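Local coordinates for aspartate semialdehyde dehydrogenase (Francisella tularensis subsp. tularensis, PDB 4WOJ), which probably catalyses the NADPH-dependent reductive dephosphorylation of L-aspartyl-4-phosphate to L-aspartate-semialdehyde, a step towards lysine, methionine and threonine, and works as a homodimer, at residues C141-M146 and H276-L280; A151-E156 and K296-N301; W303-N309 and D328-I334; Y317-Q321 and C346-G350. One frame throughout, in Å; residues are numbered along the deposited sequence.

Contact 1: residues C141-M146 and H276-L280; sequences CTVSLM and HSQAL
This is the predicted active-site pair of an aspartate semialdehyde dehydrogenase, where the first turn of helix 141-149 lies over strand 275-284 of the mixed sheet. Segment 141-146 is regular helix, with Leu145 N bonded to Cys141 O (2.9 Å) and Met146 N to Thr142 O (3.1 Å). Segment 276-280 is extended. The axes approach to 9.5 Å and cross at -66°. Thr142 sits nearest His276 (CA-CA 7.4 Å) and Met146 nearest Gln278 (7.7 Å). Cys141, the predicted acyl-thioester nucleophile, takes a p rotamer that carries SG to the ring edge of His276, the predicted proton acceptor. Cys141 SG is 4.5 Å from the His276 ring centroid, near the ring plane. Thr142 (chi1 m) lays CG2 3.3 Å from Gln278 NE2. Leu145 points at the strand and packs CD1 against His276 CB at 4.0 Å. Met146 turns its end away, but CG meets Leu280 CD1 at 4.0 Å. His276, Gln278 and Leu280 face the helix. Ser277 and Ala279 pack on the second subunit. Gln278 OE1 lies 4.1 Å from Leu145 CB and 3.8 Å from Met146 N, and Gln278 NE2 bonds Ser164. Between the two predicted catalytic side chains, Cys141 SG lies 3.6 Å from His276 NE2.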
loop_
_atom_site.group_PDB
_atom_site.type_symbol
_atom_site.label_atom_id
_atom_site.label_comp_id
_atom_site.label_asym_id
_atom_site.label_seq_id
_atom_site.Cartn_x
_atom_site.Cartn_y
_atom_site.Cartn_z
ATOM N N CYS B 141 -2.031 0.404 16.695
ATOM C CA CYS B 141 -1.321 1.487 16.039
ATOM C C CYS B 141 -2.138 2.145 14.901
ATOM O O CYS B 141 -2.096 3.357 14.720
ATOM C CB CYS B 141 0.052 0.985 15.541
ATOM S SG CYS B 141 0.088 -0.726 14.938
ATOM N N THR B 142 -2.866 1.341 14.138
ATOM C CA THR B 142 -3.676 1.854 13.048
ATOM C C THR B 142 -4.751 2.816 13.568
ATOM O O THR B 142 -5.004 3.878 12.988
ATOM C CB THR B 142 -4.302 0.691 12.249
ATOM O OG1 THR B 142 -3.267 0.037 11.511
ATOM C CG2 THR B 142 -5.366 1.198 11.244
ATOM N N VAL B 143 -5.353 2.470 14.697
ATOM C CA VAL B 143 -6.387 3.311 15.289
ATOM C C VAL B 143 -5.772 4.611 15.837
ATOM O O VAL B 143 -6.331 5.693 15.724
ATOM C CB VAL B 143 -7.093 2.572 16.430
ATOM C CG1 VAL B 143 -8.461 3.183 16.666
ATOM C CG2 VAL B 143 -7.266 1.113 16.082
ATOM N N SER B 144 -4.607 4.484 16.459
ATOM C CA SER B 144 -3.996 5.628 17.079
ATOM C C SER B 144 -3.613 6.618 16.034
ATOM O O SER B 144 -3.787 7.796 16.203
ATOM C CB SER B 144 -2.783 5.201 17.841
ATOM O OG SER B 144 -3.259 4.622 19.025
ATOM N N LEU B 145 -3.099 6.118 14.935
ATOM C CA LEU B 145 -2.541 6.979 13.924
ATOM C C LEU B 145 -3.604 7.621 13.080
ATOM O O LEU B 145 -3.423 8.694 12.577
ATOM C CB LEU B 145 -1.569 6.170 13.055
ATOM C CG LEU B 145 -0.302 5.849 13.856
ATOM C CD1 LEU B 145 0.644 4.935 13.115
ATOM C CD2 LEU B 145 0.387 7.140 14.223
ATOM N N MET B 146 -4.709 6.919 12.888
ATOM C CA MET B 146 -5.799 7.429 12.087
ATOM C C MET B 146 -6.548 8.499 12.848
ATOM O O MET B 146 -6.815 9.590 12.344
ATOM C CB MET B 146 -6.749 6.296 11.805
ATOM C CG MET B 146 -7.934 6.727 11.011
ATOM S SD MET B 146 -9.162 5.440 11.182
ATOM C CE MET B 146 -10.249 6.335 12.268
ATOM N N HIS B 276 3.588 3.682 9.553
ATOM C CA HIS B 276 2.362 3.158 8.935
ATOM C C HIS B 276 1.757 4.218 8.095
ATOM O O HIS B 276 1.665 5.349 8.538
ATOM C CB HIS B 276 1.342 2.684 9.944
ATOM C CG HIS B 276 1.749 1.428 10.654
ATOM N ND1 HIS B 276 2.845 0.688 10.284
ATOM C CD2 HIS B 276 1.205 0.782 11.710
ATOM C CE1 HIS B 276 2.963 -0.356 11.080
ATOM N NE2 HIS B 276 1.983 -0.319 11.957
ATOM N N SER B 277 1.414 3.855 6.867
ATOM C CA SER B 277 0.713 4.742 6.005
ATOM C C SER B 277 -0.724 4.236 5.803
ATOM O O SER B 277 -1.030 3.062 5.987
ATOM C CB SER B 277 1.412 4.920 4.675
ATOM O OG SER B 277 2.784 5.153 4.841
ATOM N N GLN B 278 -1.594 5.150 5.435
ATOM C CA GLN B 278 -3.027 4.876 5.344
ATOM C C GLN B 278 -3.664 5.808 4.350
ATOM O O GLN B 278 -3.589 7.012 4.517
ATOM C CB GLN B 278 -3.712 5.122 6.705
ATOM C CG GLN B 278 -3.536 4.006 7.701
ATOM C CD GLN B 278 -4.260 4.184 9.003
ATOM O OE1 GLN B 278 -3.730 4.719 9.948
ATOM N NE2 GLN B 278 -5.464 3.641 9.081
ATOM N N ALA B 279 -4.335 5.223 3.365
ATOM C CA ALA B 279 -5.288 5.899 2.515
ATOM C C ALA B 279 -6.709 5.845 3.118
ATOM O O ALA B 279 -7.287 4.795 3.318
ATOM C CB ALA B 279 -5.279 5.276 1.141
ATOM N N LEU B 280 -7.271 7.009 3.387
ATOM C CA LEU B 280 -8.511 7.109 4.071
ATOM C C LEU B 280 -9.537 7.604 3.112
ATOM O O LEU B 280 -9.273 8.480 2.303
ATOM C CB LEU B 280 -8.415 8.052 5.253
ATOM C CG LEU B 280 -7.419 7.675 6.336
ATOM C CD1 LEU B 280 -7.653 8.616 7.496
ATOM C CD2 LEU B 280 -7.520 6.248 6.823
#

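Contact 2: residues A151-E156 and K296-N301; sequences AGLLKE and KISQGN
A glycine-to-glycine approach joins helix 151-154 to the C-terminal end of helix 290-298, beside the mixed sheet. Gly152 CA lies 3.7 Å from Gly300 CA. A CB on Gly152 would clash with Lys296 O, and one on Gly300 with Gly152 N. Helix 290-298 ends at Ser298, and Gln299 is the first residue to leave helical angles. Gln299 N still bonds Lys296 O (3.1 Å), and Gly300 N bonds Ile297 O (3.0 Å). Lys296 O also receives a CA-H...O contact from Gly152 CA at 3.4 Å. Ile297 O has a further partner in a water, which donates to it at 2.6 Å and accepts from Gly152 N at 3.3 Å. Lys155, all t beyond its m chi1, donates NZ to Gly300 O at 3.0 Å. Asn301 OD1 accepts from Val304 N, while Asn301 ND2 makes a weak bond to Leu148 O and touches Ala151 CB at 3.5 Å. On the sheet side, Leu153 CD1 meets Ile297 CG1 at 4.0 Å, and both side chains reach Phe344. At the exposed end Lys296 NZ forms a salt bridge with Glu156; its hydrogen bonds to Glu156 OE1 and OE2 are weak, both 3.3 Å.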
loop_
_atom_site.group_PDB
_atom_site.type_symbol
_atom_site.label_atom_id
_atom_site.label_comp_id
_atom_site.label_asym_id
_atom_site.label_seq_id
_atom_site.Cartn_x
_atom_site.Cartn_y
_atom_site.Cartn_z
ATOM N N ALA B 151 -8.438 13.778 13.802
ATOM C CA ALA B 151 -8.947 14.142 15.107
ATOM C C ALA B 151 -9.910 15.335 15.072
ATOM O O ALA B 151 -10.867 15.379 15.821
ATOM C CB ALA B 151 -7.795 14.428 16.059
ATOM N N GLY B 152 -9.604 16.301 14.211
ATOM C CA GLY B 152 -10.308 17.567 14.170
ATOM C C GLY B 152 -11.696 17.416 13.591
ATOM O O GLY B 152 -12.534 18.242 13.824
ATOM N N LEU B 153 -11.909 16.367 12.819
ATOM C CA LEU B 153 -13.239 15.964 12.379
ATOM C C LEU B 153 -13.965 15.095 13.439
ATOM O O LEU B 153 -15.185 15.210 13.634
ATOM C CB LEU B 153 -13.126 15.248 11.033
ATOM C CG LEU B 153 -12.559 16.100 9.882
ATOM C CD1 LEU B 153 -12.163 15.241 8.700
ATOM C CD2 LEU B 153 -13.558 17.132 9.406
ATOM N N LEU B 154 -13.217 14.262 14.158
ATOM C CA LEU B 154 -13.841 13.342 15.115
ATOM C C LEU B 154 -14.368 14.077 16.339
ATOM O O LEU B 154 -15.464 13.796 16.822
ATOM C CB LEU B 154 -12.881 12.265 15.548
ATOM C CG LEU B 154 -12.350 11.413 14.402
ATOM C CD1 LEU B 154 -11.012 10.801 14.768
ATOM C CD2 LEU B 154 -13.344 10.339 14.027
ATOM N N LYS B 155 -13.604 15.050 16.810
ATOM C CA LYS B 155 -14.010 15.878 17.938
ATOM C C LYS B 155 -15.345 16.569 17.661
ATOM O O LYS B 155 -16.166 16.698 18.536
ATOM C CB LYS B 155 -12.972 16.955 18.195
ATOM C CG LYS B 155 -11.642 16.469 18.728
ATOM C CD LYS B 155 -10.631 17.613 18.638
ATOM C CE LYS B 155 -9.377 17.332 19.448
ATOM N NZ LYS B 155 -8.656 18.608 19.740
ATOM N N GLU B 156 -15.535 17.053 16.449
ATOM C CA GLU B 156 -16.813 17.667 16.088
ATOM C C GLU B 156 -17.882 16.651 15.710
ATOM O O GLU B 156 -18.905 17.023 15.198
ATOM C CB GLU B 156 -16.622 18.636 14.949
ATOM C CG GLU B 156 -15.632 19.731 15.302
ATOM C CD GLU B 156 -15.834 20.946 14.467
ATOM O OE1 GLU B 156 -16.952 21.136 13.917
ATOM O OE2 GLU B 156 -14.866 21.692 14.376
ATOM N N LYS B 296 -10.332 22.144 9.719
ATOM C CA LYS B 296 -10.638 21.251 10.842
ATOM C C LYS B 296 -9.498 20.253 11.082
ATOM O O LYS B 296 -9.070 20.077 12.213
ATOM C CB LYS B 296 -11.919 20.450 10.605
ATOM C CG LYS B 296 -13.100 21.295 10.162
ATOM C CD LYS B 296 -14.138 21.441 11.237
ATOM C CE LYS B 296 -15.376 22.086 10.655
ATOM N NZ LYS B 296 -15.844 23.146 11.577
ATOM N N ILE B 297 -9.036 19.591 10.022
ATOM C CA ILE B 297 -7.991 18.595 10.178
ATOM C C ILE B 297 -6.756 19.244 10.863
ATOM O O ILE B 297 -6.213 18.714 11.827
ATOM C CB ILE B 297 -7.577 17.947 8.848
ATOM C CG1 ILE B 297 -8.532 16.821 8.497
ATOM C CG2 ILE B 297 -6.133 17.401 8.937
ATOM C CD1 ILE B 297 -8.394 16.344 7.074
ATOM N N SER B 298 -6.406 20.412 10.358
ATOM C CA SER B 298 -5.216 21.157 10.759
ATOM C C SER B 298 -5.303 21.599 12.194
ATOM O O SER B 298 -4.275 21.841 12.798
ATOM C CB SER B 298 -4.989 22.391 9.865
ATOM O OG SER B 298 -5.625 23.501 10.414
ATOM N N GLN B 299 -6.497 21.675 12.753
ATOM C CA GLN B 299 -6.665 22.020 14.180
ATOM C C GLN B 299 -7.001 20.835 15.127
ATOM O O GLN B 299 -7.370 21.037 16.269
ATOM C CB GLN B 299 -7.680 23.160 14.335
ATOM C CG GLN B 299 -7.207 24.438 13.631
ATOM C CD GLN B 299 -7.622 25.755 14.295
ATOM O OE1 GLN B 299 -7.788 26.767 13.602
ATOM N NE2 GLN B 299 -7.773 25.769 15.624
ATOM N N GLY B 300 -6.791 19.611 14.684
ATOM C CA GLY B 300 -7.045 18.467 15.545
ATOM C C GLY B 300 -6.112 18.328 16.731
ATOM O O GLY B 300 -6.542 17.836 17.797
ATOM N N ASN B 301 -4.838 18.700 16.533
ATOM C CA ASN B 301 -3.844 18.725 17.600
ATOM C C ASN B 301 -2.520 19.271 17.079
ATOM O O ASN B 301 -2.390 19.602 15.940
ATOM C CB ASN B 301 -3.628 17.344 18.215
ATOM C CG ASN B 301 -3.463 16.292 17.180
ATOM O OD1 ASN B 301 -2.379 16.145 16.596
ATOM N ND2 ASN B 301 -4.555 15.545 16.908
HETATM O O HOH W 1 -6.723 16.306 12.654
#

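Contact 3: residues W303-N309 and D328-I334; sequences WVKVIDN and DIAIGRI. With NA (sodium ion), chain F.
A sodium ion sits on the outer side of this strand pair, bound by Val306 O at 2.0 Å and by a water at 2.2 Å. Strand 304-307, outermost in the mixed sheet within this chain, runs parallel to strand 329-336, with segment axes 4.7 Å apart at 31°. Val304 pairs with Ile329, Lys305 with Ala330 and Val306 with Ile331. Four bonds alternate: Ile329 N to Trp303 O (3.0 Å), Lys305 N to Ile329 O (2.8 Å), Ile331 N to Lys305 O (3.1 Å) and Ile307 N to Ile331 O (3.1 Å). On one face Ile297 packs on Val304, Val306 and Ile331, and helix 141-149 on Ile329. On the other, Ile307 CG1 packs on Ala330 CB (4.2 Å). Further on, water takes over: Arg333 is left-handed (phi/psi 58/31), and two waters link Ile307 O to Arg333 N and, weakly, to Ile334 N. Arg333 NE donates to Asn309 OD1 at 2.7 Å. Its NH2 salt-bridges Glu244 of the second subunit, so polar chemistry at the sheet edge ties it into the dimer.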
loop_
_atom_site.group_PDB
_atom_site.type_symbol
_atom_site.label_atom_id
_atom_site.label_comp_id
_atom_site.label_asym_id
_atom_site.label_seq_id
_atom_site.Cartn_x
_atom_site.Cartn_y
_atom_site.Cartn_z
ATOM N N TRP B 303 0.287 17.748 16.632
ATOM C CA TRP B 303 1.058 16.807 15.809
ATOM C C TRP B 303 0.608 16.695 14.374
ATOM O O TRP B 303 1.395 16.323 13.514
ATOM C CB TRP B 303 1.118 15.437 16.482
ATOM C CG TRP B 303 1.718 15.620 17.799
ATOM C CD1 TRP B 303 3.065 15.741 18.090
ATOM C CD2 TRP B 303 1.020 15.845 19.021
ATOM N NE1 TRP B 303 3.239 15.953 19.436
ATOM C CE2 TRP B 303 2.011 16.031 20.038
ATOM C CE3 TRP B 303 -0.330 15.925 19.356
ATOM C CZ2 TRP B 303 1.684 16.281 21.355
ATOM C CZ3 TRP B 303 -0.670 16.152 20.670
ATOM C CH2 TRP B 303 0.340 16.344 21.661
ATOM N N VAL B 304 -0.678 16.968 14.120
ATOM C CA VAL B 304 -1.223 16.897 12.764
ATOM C C VAL B 304 -0.428 17.840 11.868
ATOM O O VAL B 304 -0.279 18.991 12.172
ATOM C CB VAL B 304 -2.715 17.289 12.740
ATOM C CG1 VAL B 304 -3.225 17.500 11.328
ATOM C CG2 VAL B 304 -3.523 16.207 13.396
ATOM N N LYS B 305 0.072 17.339 10.750
ATOM C CA LYS B 305 0.896 18.134 9.855
ATOM C C LYS B 305 0.344 18.017 8.466
ATOM O O LYS B 305 0.432 16.970 7.836
ATOM C CB LYS B 305 2.326 17.628 9.905
ATOM C CG LYS B 305 3.261 18.411 9.038
ATOM C CD LYS B 305 4.698 18.018 9.355
ATOM C CE LYS B 305 5.688 19.055 8.832
ATOM N NZ LYS B 305 6.035 18.699 7.437
ATOM N N VAL B 306 -0.256 19.089 7.988
ATOM C CA VAL B 306 -0.869 19.022 6.685
ATOM C C VAL B 306 0.169 19.212 5.592
ATOM O O VAL B 306 1.041 20.039 5.689
ATOM C CB VAL B 306 -1.982 20.011 6.539
ATOM C CG1 VAL B 306 -2.489 20.012 5.120
ATOM C CG2 VAL B 306 -3.099 19.651 7.505
ATOM N N ILE B 307 0.062 18.394 4.575
ATOM C CA ILE B 307 0.982 18.396 3.479
ATOM C C ILE B 307 0.183 18.785 2.264
ATOM O O ILE B 307 -0.731 18.081 1.871
ATOM C CB ILE B 307 1.547 17.002 3.260
ATOM C CG1 ILE B 307 2.180 16.487 4.533
ATOM C CG2 ILE B 307 2.581 17.014 2.173
ATOM C CD1 ILE B 307 3.209 17.412 5.148
ATOM N N ASP B 308 0.572 19.895 1.661
ATOM C CA ASP B 308 -0.147 20.486 0.565
ATOM C C ASP B 308 -0.169 19.551 -0.623
ATOM O O ASP B 308 0.804 18.853 -0.916
ATOM C CB ASP B 308 0.514 21.836 0.236
ATOM C CG ASP B 308 -0.041 22.480 -0.986
ATOM O OD1 ASP B 308 -1.229 22.850 -0.991
ATOM O OD2 ASP B 308 0.715 22.625 -1.972
ATOM N N ASN B 309 -1.300 19.538 -1.306
ATOM C CA ASN B 309 -1.580 18.533 -2.311
ATOM C C ASN B 309 -0.908 18.863 -3.619
ATOM O O ASN B 309 -1.556 19.215 -4.589
ATOM C CB ASN B 309 -3.085 18.412 -2.502
ATOM C CG ASN B 309 -3.485 17.172 -3.271
ATOM O OD1 ASN B 309 -2.706 16.235 -3.442
ATOM N ND2 ASN B 309 -4.700 17.158 -3.725
ATOM N N ASP B 328 5.439 13.667 13.976
ATOM C CA ASP B 328 4.503 14.257 13.030
ATOM C C ASP B 328 3.497 13.168 12.582
ATOM O O ASP B 328 3.841 12.001 12.318
ATOM C CB ASP B 328 5.196 14.864 11.796
ATOM C CG ASP B 328 6.354 15.852 12.129
ATOM O OD1 ASP B 328 6.339 16.602 13.106
ATOM O OD2 ASP B 328 7.306 15.925 11.336
ATOM N N ILE B 329 2.241 13.570 12.541
ATOM C CA ILE B 329 1.169 12.818 11.914
ATOM C C ILE B 329 0.986 13.534 10.576
ATOM O O ILE B 329 0.278 14.544 10.487
ATOM C CB ILE B 329 -0.134 12.893 12.792
ATOM C CG1 ILE B 329 0.151 12.342 14.179
ATOM C CG2 ILE B 329 -1.294 12.142 12.171
ATOM C CD1 ILE B 329 0.703 10.922 14.153
ATOM N N ALA B 330 1.666 13.066 9.545
ATOM C CA ALA B 330 1.517 13.729 8.257
ATOM C C ALA B 330 0.205 13.276 7.565
ATOM O O ALA B 330 -0.249 12.140 7.693
ATOM C CB ALA B 330 2.714 13.478 7.381
ATOM N N ILE B 331 -0.426 14.203 6.879
ATOM C CA ILE B 331 -1.699 13.912 6.221
ATOM C C ILE B 331 -1.890 14.802 5.040
ATOM O O ILE B 331 -1.762 16.015 5.139
ATOM C CB ILE B 331 -2.858 14.079 7.183
ATOM C CG1 ILE B 331 -4.203 14.026 6.400
ATOM C CG2 ILE B 331 -2.710 15.339 7.977
ATOM C CD1 ILE B 331 -5.378 13.857 7.299
ATOM N N GLY B 332 -2.136 14.201 3.903
ATOM C CA GLY B 332 -2.144 14.945 2.652
ATOM C C GLY B 332 -3.011 14.317 1.605
ATOM O O GLY B 332 -3.775 13.440 1.894
ATOM N N ARG B 333 -2.887 14.808 0.383
ATOM C CA ARG B 333 -3.668 14.347 -0.722
ATOM C C ARG B 333 -5.153 14.547 -0.367
ATOM O O ARG B 333 -6.005 13.808 -0.800
ATOM C CB ARG B 333 -3.343 12.893 -1.061
ATOM C CG ARG B 333 -1.881 12.620 -1.421
ATOM C CD ARG B 333 -1.390 13.351 -2.664
ATOM N NE ARG B 333 -2.453 13.515 -3.659
ATOM C CZ ARG B 333 -2.857 12.601 -4.547
ATOM N NH1 ARG B 333 -2.313 11.394 -4.601
ATOM N NH2 ARG B 333 -3.843 12.904 -5.399
ATOM N N ILE B 334 -5.428 15.575 0.418
ATOM C CA ILE B 334 -6.754 15.855 0.894
ATOM C C ILE B 334 -7.591 16.389 -0.257
ATOM O O ILE B 334 -7.353 17.456 -0.762
ATOM C CB ILE B 334 -6.755 16.872 2.054
ATOM C CG1 ILE B 334 -5.959 16.317 3.243
ATOM C CG2 ILE B 334 -8.187 17.199 2.474
ATOM C CD1 ILE B 334 -5.402 17.372 4.177
HETATM NA NA NA F . 1.421 21.956 5.880
HETATM O O HOH W 2 -0.211 15.729 -0.050
HETATM O O HOH W 3 -3.400 18.192 1.125
HETATM O O HOH W 4 3.436 21.113 6.020
#

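Contact 4: residues Y317-Q321 and C346-G350; sequences YLTPQ and CFTVG
Leu318 is the bump here: it plugs the hollow between Phe347 and Val349 on strand 343-351 of the mixed sheet. It is the centre of an inverse gamma turn (phi/psi -93/53) that follows helix 311-317. Thr319 N-caps helix 320-323, its OG1 taking Ala322 N. The touching parts run 41° apart, and Thr319 is nearest Val349, CA-CA 6.4 Å. The strand is extended, so Phe347 and Val349 point at the turn while Thr348 points away and bonds Ala330 O. The Leu318 side chain (chi1 t, chi2 p) sets CG at the edge of the Phe347 ring, 4.0 Å from CD2. Leu318 CD1 lies 3.5 Å from Phe347 O and 4.3 Å from Val349 CG2. Val349 (chi1 t) fills the space beside the turn backbone, with CG2 3.7 Å from Leu318 O and CG1 4.3 Å from Pro320 CD. Asn227 of the second subunit packs on Thr319 and Pro320. The two segments meet through apolar side chains and backbone edges, so shape and burial hold the turn to the sheet.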
loop_
_atom_site.group_PDB
_atom_site.type_symbol
_atom_site.label_atom_id
_atom_site.label_comp_id
_atom_site.label_asym_id
_atom_site.label_seq_id
_atom_site.Cartn_x
_atom_site.Cartn_y
_atom_site.Cartn_z
ATOM N N TYR B 317 7.438 14.986 1.801
ATOM C CA TYR B 317 6.961 14.916 3.213
ATOM C C TYR B 317 5.907 13.867 3.551
ATOM O O TYR B 317 5.811 13.503 4.700
ATOM C CB TYR B 317 6.481 16.289 3.691
ATOM C CG TYR B 317 7.522 17.349 3.476
ATOM C CD1 TYR B 317 8.683 17.405 4.285
ATOM C CD2 TYR B 317 7.386 18.278 2.439
ATOM C CE1 TYR B 317 9.661 18.370 4.078
ATOM C CE2 TYR B 317 8.352 19.249 2.224
ATOM C CZ TYR B 317 9.499 19.290 3.039
ATOM O OH TYR B 317 10.453 20.266 2.806
ATOM N N LEU B 318 5.099 13.390 2.595
ATOM C CA LEU B 318 4.000 12.425 2.945
ATOM C C LEU B 318 4.444 10.972 2.797
ATOM O O LEU B 318 3.840 10.226 2.066
ATOM C CB LEU B 318 2.762 12.683 2.106
ATOM C CG LEU B 318 1.443 12.110 2.612
ATOM C CD1 LEU B 318 1.098 12.631 3.995
ATOM C CD2 LEU B 318 0.358 12.521 1.647
ATOM N N THR B 319 5.564 10.613 3.433
ATOM C CA THR B 319 6.188 9.346 3.211
ATOM C C THR B 319 6.864 8.827 4.464
ATOM O O THR B 319 7.169 9.597 5.371
ATOM C CB THR B 319 7.265 9.416 2.109
ATOM O OG1 THR B 319 8.471 10.009 2.633
ATOM C CG2 THR B 319 6.770 10.187 0.914
ATOM N N PRO B 320 7.071 7.504 4.529
ATOM C CA PRO B 320 7.731 6.854 5.636
ATOM C C PRO B 320 9.150 7.377 5.848
ATOM O O PRO B 320 9.594 7.563 6.996
ATOM C CB PRO B 320 7.781 5.392 5.183
ATOM C CG PRO B 320 6.610 5.213 4.299
ATOM C CD PRO B 320 6.306 6.543 3.702
ATOM N N GLN B 321 9.847 7.576 4.732
ATOM C CA GLN B 321 11.149 8.178 4.743
ATOM C C GLN B 321 11.092 9.463 5.516
ATOM O O GLN B 321 11.898 9.719 6.400
ATOM C CB GLN B 321 11.602 8.516 3.320
ATOM C CG GLN B 321 13.080 8.891 3.234
ATOM C CD GLN B 321 13.430 9.606 1.943
ATOM O OE1 GLN B 321 12.762 10.581 1.550
ATOM N NE2 GLN B 321 14.476 9.131 1.273
ATOM N N CYS B 346 -7.963 11.269 1.730
ATOM C CA CYS B 346 -6.688 11.780 2.154
ATOM C C CYS B 346 -5.811 10.590 2.380
ATOM O O CYS B 346 -6.292 9.484 2.305
ATOM C CB CYS B 346 -6.777 12.614 3.428
ATOM S SG CYS B 346 -7.497 11.792 4.847
ATOM N N PHE B 347 -4.518 10.855 2.578
ATOM C CA PHE B 347 -3.477 9.852 2.843
ATOM C C PHE B 347 -2.658 10.346 4.015
ATOM O O PHE B 347 -2.246 11.475 4.017
ATOM C CB PHE B 347 -2.543 9.695 1.630
ATOM C CG PHE B 347 -1.650 8.484 1.673
ATOM C CD1 PHE B 347 -2.100 7.254 1.277
ATOM C CD2 PHE B 347 -0.291 8.600 2.044
ATOM C CE1 PHE B 347 -1.259 6.151 1.295
ATOM C CE2 PHE B 347 0.551 7.511 2.062
ATOM C CZ PHE B 347 0.066 6.272 1.689
ATOM N N THR B 348 -2.393 9.488 4.987
ATOM C CA THR B 348 -1.642 9.866 6.167
ATOM C C THR B 348 -0.542 8.901 6.479
ATOM O O THR B 348 -0.571 7.750 6.080
ATOM C CB THR B 348 -2.554 10.032 7.438
ATOM O OG1 THR B 348 -1.717 10.317 8.566
ATOM C CG2 THR B 348 -3.376 8.809 7.707
ATOM N N VAL B 349 0.454 9.404 7.181
ATOM C CA VAL B 349 1.612 8.635 7.564
ATOM C C VAL B 349 2.030 9.051 8.974
ATOM O O VAL B 349 2.097 10.246 9.278
ATOM C CB VAL B 349 2.807 8.928 6.657
ATOM C CG1 VAL B 349 4.010 8.055 7.030
ATOM C CG2 VAL B 349 2.437 8.726 5.198
ATOM N N GLY B 350 2.312 8.061 9.823
ATOM C CA GLY B 350 2.893 8.299 11.149
ATOM C C GLY B 350 3.705 7.146 11.653
ATOM O O GLY B 350 3.667 6.052 11.089
#

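How the contacts relate
Contacts 1, 3 and 4 share the mixed sheet: strand 343-351 lies between strands 275-284 and 329-336, and strand 304-307 follows beyond 329-336. The centres of contacts 3 and 4 are about 7 Å apart, and those of 1 and 4 about 10 Å. The centres of contacts 2 and 3, joined by Ile297, are about 12 Å apart. Along the chain contacts 1 and 2 cross, as do 3 and 4; the first pair closes before the second opens. Leu145 of contact 1 touches Ile329 of contact 3. The sheet carries helices 141-149 and 290-298 on one face, the predicted catalytic residues lie where helix 141-149 meets strand 275-284, and contacts 1, 3 and 4 touch the second subunit.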